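Local coordinates for geranyltranstransferase (Thermotoga neapolitana, PDB 4WK5), which probably acts as a magnesium-dependent prenyltransferase of the FPP/GGPP synthase family, joining isoprenyl diphosphates in isoprenoid biosynthesis, at residues E86-A91 / E151-L156; R58-L63 / A191-A196. One frame throughout, in Å; residues are numbered along the deposited sequence.

Contact 1. Residues E86-A91 / E151-L156; sequences ELFHTA and ETAYKL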
loop_
_atom_site.group_PDB
_atom_site.type_symbol
_atom_site.label_atom_id
_atom_site.label_comp_id
_atom_site.label_asym_id
_atom_site.label_seq_id
_atom_site.Cartn_x
_atom_site.Cartn_y
_atom_site.Cartn_z
ATOM N N GLU A 86 -2.173 4.114 -12.656
ATOM C CA GLU A 86 -1.570 5.446 -12.627
ATOM C C GLU A 86 -1.486 5.989 -11.199
ATOM O O GLU A 86 -0.509 6.670 -10.858
ATOM C CB GLU A 86 -2.343 6.425 -13.524
ATOM C CG GLU A 86 -1.686 7.817 -13.674
ATOM C CD GLU A 86 -0.311 7.810 -14.355
ATOM O OE1 GLU A 86 0.114 6.778 -14.913
ATOM O OE2 GLU A 86 0.364 8.859 -14.315
ATOM N N LEU A 87 -2.486 5.707 -10.363
ATOM C CA LEU A 87 -2.406 6.091 -8.951
ATOM C C LEU A 87 -1.204 5.429 -8.276
ATOM O O LEU A 87 -0.477 6.061 -7.501
ATOM C CB LEU A 87 -3.696 5.721 -8.218
ATOM C CG LEU A 87 -4.912 6.588 -8.588
ATOM C CD1 LEU A 87 -6.188 5.932 -8.073
ATOM C CD2 LEU A 87 -4.772 7.991 -8.009
ATOM N N PHE A 88 -0.989 4.154 -8.577
ATOM C CA PHE A 88 0.134 3.427 -8.002
ATOM C C PHE A 88 1.456 4.034 -8.455
ATOM O O PHE A 88 2.375 4.226 -7.639
ATOM C CB PHE A 88 0.065 1.932 -8.367
ATOM C CG PHE A 88 1.045 1.096 -7.598
ATOM C CD1 PHE A 88 2.362 0.997 -8.007
ATOM C CD2 PHE A 88 0.650 0.453 -6.429
ATOM C CE1 PHE A 88 3.284 0.252 -7.266
ATOM C CE2 PHE A 88 1.572 -0.295 -5.686
ATOM C CZ PHE A 88 2.875 -0.388 -6.106
ATOM N N HIS A 89 1.548 4.330 -9.754
ATOM C CA HIS A 89 2.751 4.934 -10.313
ATOM C C HIS A 89 3.020 6.295 -9.654
ATOM O O HIS A 89 4.160 6.596 -9.275
ATOM C CB HIS A 89 2.616 5.071 -11.833
ATOM C CG HIS A 89 3.729 5.851 -12.470
ATOM N ND1 HIS A 89 5.042 5.445 -12.428
ATOM C CD2 HIS A 89 3.721 7.028 -13.138
ATOM C CE1 HIS A 89 5.797 6.331 -13.051
ATOM N NE2 HIS A 89 5.019 7.305 -13.488
ATOM N N THR A 90 1.966 7.102 -9.497
ATOM C CA THR A 90 2.106 8.418 -8.867
ATOM C C THR A 90 2.643 8.294 -7.445
ATOM O O THR A 90 3.575 9.001 -7.055
ATOM C CB THR A 90 0.756 9.168 -8.865
ATOM O OG1 THR A 90 0.317 9.331 -10.231
ATOM C CG2 THR A 90 0.899 10.538 -8.200
ATOM N N ALA A 91 2.056 7.371 -6.683
ATOM C CA ALA A 91 2.473 7.108 -5.311
ATOM C C ALA A 91 3.945 6.717 -5.230
ATOM O O ALA A 91 4.681 7.182 -4.353
ATOM C CB ALA A 91 1.598 5.997 -4.706
ATOM N N GLU A 151 0.790 -8.816 -6.293
ATOM C CA GLU A 151 2.104 -9.387 -6.604
ATOM C C GLU A 151 2.967 -8.380 -7.364
ATOM O O GLU A 151 4.161 -8.239 -7.094
ATOM C CB GLU A 151 1.952 -10.680 -7.408
ATOM C CG GLU A 151 1.340 -11.823 -6.605
ATOM C CD GLU A 151 1.017 -13.042 -7.450
ATOM O OE1 GLU A 151 1.330 -13.040 -8.662
ATOM O OE2 GLU A 151 0.441 -14.003 -6.897
ATOM N N THR A 152 2.346 -7.648 -8.289
ATOM C CA THR A 152 3.048 -6.623 -9.065
ATOM C C THR A 152 3.566 -5.525 -8.155
ATOM O O THR A 152 4.689 -5.065 -8.305
ATOM C CB THR A 152 2.132 -6.037 -10.154
ATOM O OG1 THR A 152 1.811 -7.085 -11.079
ATOM C CG2 THR A 152 2.814 -4.893 -10.922
ATOM N N ALA A 153 2.727 -5.102 -7.210
ATOM C CA ALA A 153 3.098 -4.037 -6.289
ATOM C C ALA A 153 4.328 -4.410 -5.483
ATOM O O ALA A 153 5.244 -3.612 -5.315
ATOM C CB ALA A 153 1.918 -3.730 -5.338
ATOM N N TYR A 154 4.336 -5.634 -4.957
ATOM C CA TYR A 154 5.464 -6.058 -4.150
ATOM C C TYR A 154 6.742 -6.171 -4.994
ATOM O O TYR A 154 7.809 -5.779 -4.540
ATOM C CB TYR A 154 5.155 -7.380 -3.457
ATOM C CG TYR A 154 6.199 -7.734 -2.432
ATOM C CD1 TYR A 154 6.375 -6.945 -1.292
ATOM C CD2 TYR A 154 7.033 -8.828 -2.611
ATOM C CE1 TYR A 154 7.351 -7.255 -0.344
ATOM C CE2 TYR A 154 8.002 -9.149 -1.667
ATOM C CZ TYR A 154 8.154 -8.355 -0.543
ATOM O OH TYR A 154 9.116 -8.676 0.394
ATOM N N LYS A 155 6.630 -6.705 -6.209
ATOM C CA LYS A 155 7.774 -6.725 -7.134
ATOM C C LYS A 155 8.338 -5.328 -7.407
ATOM O O LYS A 155 9.556 -5.113 -7.404
ATOM C CB LYS A 155 7.375 -7.384 -8.460
ATOM C CG LYS A 155 7.474 -8.899 -8.433
ATOM C CD LYS A 155 7.393 -9.479 -9.847
ATOM C CE LYS A 155 7.462 -11.001 -9.828
ATOM N NZ LYS A 155 7.103 -11.599 -11.147
ATOM N N LEU A 156 7.450 -4.368 -7.640
ATOM C CA LEU A 156 7.869 -2.996 -7.883
ATOM C C LEU A 156 8.638 -2.417 -6.686
ATOM O O LEU A 156 9.660 -1.738 -6.860
ATOM C CB LEU A 156 6.633 -2.141 -8.226
ATOM C CG LEU A 156 6.028 -2.488 -9.601
ATOM C CD1 LEU A 156 4.595 -1.954 -9.713
ATOM C CD2 LEU A 156 6.888 -1.966 -10.772
#

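Contact 2. Residues R58-L63 / A191-A196; sequences RIRPLL and AFCFSA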
loop_
_atom_site.group_PDB
_atom_site.type_symbol
_atom_site.label_atom_id
_atom_site.label_comp_id
_atom_site.label_asym_id
_atom_site.label_seq_id
_atom_site.Cartn_x
_atom_site.Cartn_y
_atom_site.Cartn_z
ATOM N N ARG A 58 1.060 9.805 -18.775
ATOM C CA ARG A 58 0.019 8.783 -18.613
ATOM C C ARG A 58 0.214 7.575 -19.524
ATOM O O ARG A 58 -0.756 6.970 -19.962
ATOM C CB ARG A 58 -1.389 9.367 -18.867
ATOM C CG ARG A 58 -1.717 10.660 -18.115
ATOM C CD ARG A 58 -1.577 10.509 -16.592
ATOM N NE ARG A 58 -2.133 11.681 -15.914
ATOM C CZ ARG A 58 -1.821 12.053 -14.674
ATOM N NH1 ARG A 58 -0.959 11.343 -13.941
ATOM N NH2 ARG A 58 -2.384 13.142 -14.160
ATOM N N ILE A 59 1.460 7.199 -19.791
ATOM C CA ILE A 59 1.716 6.086 -20.711
ATOM C C ILE A 59 1.097 4.769 -20.228
ATOM O O ILE A 59 0.493 4.031 -21.004
ATOM C CB ILE A 59 3.227 5.904 -20.927
ATOM C CG1 ILE A 59 3.807 7.136 -21.633
ATOM C CG2 ILE A 59 3.507 4.652 -21.732
ATOM C CD1 ILE A 59 3.034 7.560 -22.871
ATOM N N ARG A 60 1.213 4.490 -18.936
ATOM C CA ARG A 60 0.714 3.216 -18.419
ATOM C C ARG A 60 -0.810 3.093 -18.511
ATOM O O ARG A 60 -1.304 2.088 -19.024
ATOM C CB ARG A 60 1.195 3.002 -16.980
ATOM C CG ARG A 60 2.698 2.771 -16.888
ATOM C CD ARG A 60 3.220 2.985 -15.451
ATOM N NE ARG A 60 4.686 2.928 -15.407
ATOM C CZ ARG A 60 5.484 3.955 -15.687
ATOM N NH1 ARG A 60 4.970 5.127 -16.021
ATOM N NH2 ARG A 60 6.808 3.808 -15.631
ATOM N N PRO A 61 -1.571 4.099 -18.022
ATOM C CA PRO A 61 -3.023 3.907 -18.159
ATOM C C PRO A 61 -3.472 3.930 -19.620
ATOM O O PRO A 61 -4.428 3.238 -19.981
ATOM C CB PRO A 61 -3.621 5.094 -17.382
ATOM C CG PRO A 61 -2.511 6.100 -17.258
ATOM C CD PRO A 61 -1.247 5.275 -17.187
ATOM N N LEU A 62 -2.798 4.718 -20.452
ATOM C CA LEU A 62 -3.120 4.711 -21.878
ATOM C C LEU A 62 -2.887 3.331 -22.484
ATOM O O LEU A 62 -3.667 2.887 -23.318
ATOM C CB LEU A 62 -2.303 5.761 -22.630
ATOM C CG LEU A 62 -2.766 7.213 -22.488
ATOM C CD1 LEU A 62 -1.690 8.157 -23.006
ATOM C CD2 LEU A 62 -4.070 7.417 -23.249
ATOM N N LEU A 63 -1.826 2.649 -22.059
ATOM C CA LEU A 63 -1.558 1.295 -22.535
ATOM C C LEU A 63 -2.660 0.321 -22.109
ATOM O O LEU A 63 -3.107 -0.503 -22.911
ATOM C CB LEU A 63 -0.191 0.822 -22.034
ATOM C CG LEU A 63 0.357 -0.528 -22.462
ATOM C CD1 LEU A 63 0.575 -0.543 -23.985
ATOM C CD2 LEU A 63 1.669 -0.768 -21.711
ATOM N N ALA A 191 4.152 -4.998 -17.396
ATOM C CA ALA A 191 3.625 -6.335 -17.647
ATOM C C ALA A 191 2.164 -6.412 -17.193
ATOM O O ALA A 191 1.318 -7.052 -17.840
ATOM C CB ALA A 191 4.469 -7.384 -16.931
ATOM N N PHE A 192 1.868 -5.755 -16.070
ATOM C CA PHE A 192 0.510 -5.744 -15.553
ATOM C C PHE A 192 -0.415 -4.972 -16.493
ATOM O O PHE A 192 -1.580 -5.350 -16.656
ATOM C CB PHE A 192 0.463 -5.148 -14.139
ATOM C CG PHE A 192 -0.913 -5.138 -13.537
ATOM C CD1 PHE A 192 -1.436 -6.285 -12.950
ATOM C CD2 PHE A 192 -1.693 -3.985 -13.566
ATOM C CE1 PHE A 192 -2.718 -6.274 -12.394
ATOM C CE2 PHE A 192 -2.967 -3.971 -13.013
ATOM C CZ PHE A 192 -3.476 -5.113 -12.428
ATOM N N CYS A 193 0.096 -3.917 -17.125
ATOM C CA CYS A 193 -0.718 -3.154 -18.084
ATOM C C CYS A 193 -1.179 -4.023 -19.246
ATOM O O CYS A 193 -2.261 -3.809 -19.769
ATOM C CB CYS A 193 0.037 -1.944 -18.635
ATOM S SG CYS A 193 0.341 -0.667 -17.409
ATOM N N PHE A 194 -0.350 -4.986 -19.658
ATOM C CA PHE A 194 -0.742 -5.977 -20.666
ATOM C C PHE A 194 -1.597 -7.113 -20.091
ATOM O O PHE A 194 -2.583 -7.525 -20.702
ATOM C CB PHE A 194 0.511 -6.569 -21.327
ATOM C CG PHE A 194 1.125 -5.685 -22.372
ATOM C CD1 PHE A 194 0.675 -5.735 -23.684
ATOM C CD2 PHE A 194 2.169 -4.833 -22.063
ATOM C CE1 PHE A 194 1.244 -4.929 -24.653
ATOM C CE2 PHE A 194 2.743 -4.025 -23.029
ATOM C CZ PHE A 194 2.283 -4.075 -24.325
ATOM N N SER A 195 -1.206 -7.622 -18.926
ATOM C CA SER A 195 -1.882 -8.760 -18.289
ATOM C C SER A 195 -3.330 -8.472 -17.907
ATOM O O SER A 195 -4.230 -9.288 -18.137
ATOM C CB SER A 195 -1.124 -9.188 -17.021
ATOM O OG SER A 195 0.168 -9.666 -17.324
ATOM N N ALA A 196 -3.546 -7.310 -17.304
ATOM C CA ALA A 196 -4.836 -6.995 -16.696
ATOM C C ALA A 196 -6.002 -7.018 -17.700
ATOM O O ALA A 196 -7.036 -7.615 -17.407
ATOM C CB ALA A 196 -4.767 -5.639 -15.978
#

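Contact 1. Residues E86-A91 / E151-L156
Phe88 reaches across to Ala153 and Leu156 with the outer part of its ring, and this single side chain supplies the whole of one half of the contact. Its CE2 lies 3.5 Å from Ala153 CB, and CZ sits 3.6 Å from the same methyl and 3.7 Å from Ala153 CA. On the other flank of the ring, CE1 meets Leu156 CD1 at 3.5 Å. With CG anti to the backbone N (chi1 -169°), the phenyl ring reaches out across a CA separation of 8.2 Å between Phe88 and Ala153; the small alanine lets the ring come close to the helix backbone. Replacing Phe88 with an alanine would remove the ring and would probably open a gap between the two helices, costing the Ala153 and Leu156 methyls this partner. Further out, the phenyl ring also meets Phe130 of its own chain and Phe131 of the second subunit, while Ala153 rests on Phe134 and Leu156 on Ala188 and Leu189 of helix 175-201. Behind Phe88, Thr90 turns its hydroxyl back to its own helix: OG1 donates to Glu86 O at 2.9 Å, an oxygen that also accepts the backbone N of Thr90. Such close apolar packing of helix 75-96 on helix 143-166 belongs to the all-helical isoprenoid synthase fold, here at the border of the two subunits.

Contact 2. Residues R58-L63 / A191-A196
Around Leu63 and Cys193, whose CA atoms are 6.3 Å apart, the helical segments 59-63 and 191-196 run nearly parallel, with axes 9.3 Å apart at closest approach and a signed crossing angle of -19°. Leu63 points toward the partner helix and sets both methyls against Phe194, with CD2 also on Cys193. CD2 touches both Cys193 CB at 3.7 Å and Phe194 CE2 at 3.7 Å, and CD1 approaches Phe194 CZ at 3.9 Å. The leucine chain and the phenyl ring meet obliquely. The branch leaves its CA on the side opposite the backbone N (chi1 -176°), which carries both methyls across to the partner helix. Cys193 comes from the other helix, its SG swung to the side of its own backbone N (chi1 -68°), so that the sulfur lies beside the previous turn of helix 59-70, 3.8 Å from Arg60 CB and 3.6 Å from Arg60 O. The contact belongs to the interior of the helical isoprenoid synthase fold, where helix 59-70 starts within the GGKxxRP sequence of the trans-prenyltransferases and packs against helix 175-201. Arg60 gives only the base of its side chain to this contact; the extended chain then leads away, touching Leu189 and Phe190, Val85 and His89 of helix 75-96, and Phe219 of helix 206-229. At the N-cap, Arg58 uses its guanidinium group for a salt bridge to Glu29 and a hydrogen bond to Val52 O. Within the second helix, Ser195 OG donates to Ala191 O at 2.9 Å from above the carbonyl plane; Ser195 N bonds to the same oxygen, which also takes a weak bond from Phe194 N. Phe194 continues outward to Val208, and one face of the Phe192 ring carries the Ala196 methyl.

In the fold
Of the four helices involved, counted from the N terminus, helix 59-70 comes first and is followed directly by helix 75-96; much later, helix 143-166 leads on to helix 175-201. Contact 2 joins the first of these four helices to the last and closes a loop of 127 residues. Contact 1 joins the two inner helices around 59 mostly helical residues and nests inside that larger loop. The centres lie about 12 Å apart, and residues of the two contacts touch: Glu86 OE2 forms a salt bridge with Arg58 NH1 at 2.8 Å, and Thr152 packs on Phe192. Contact 1 lies by the second subunit, whereas contact 2 stays within its own chain.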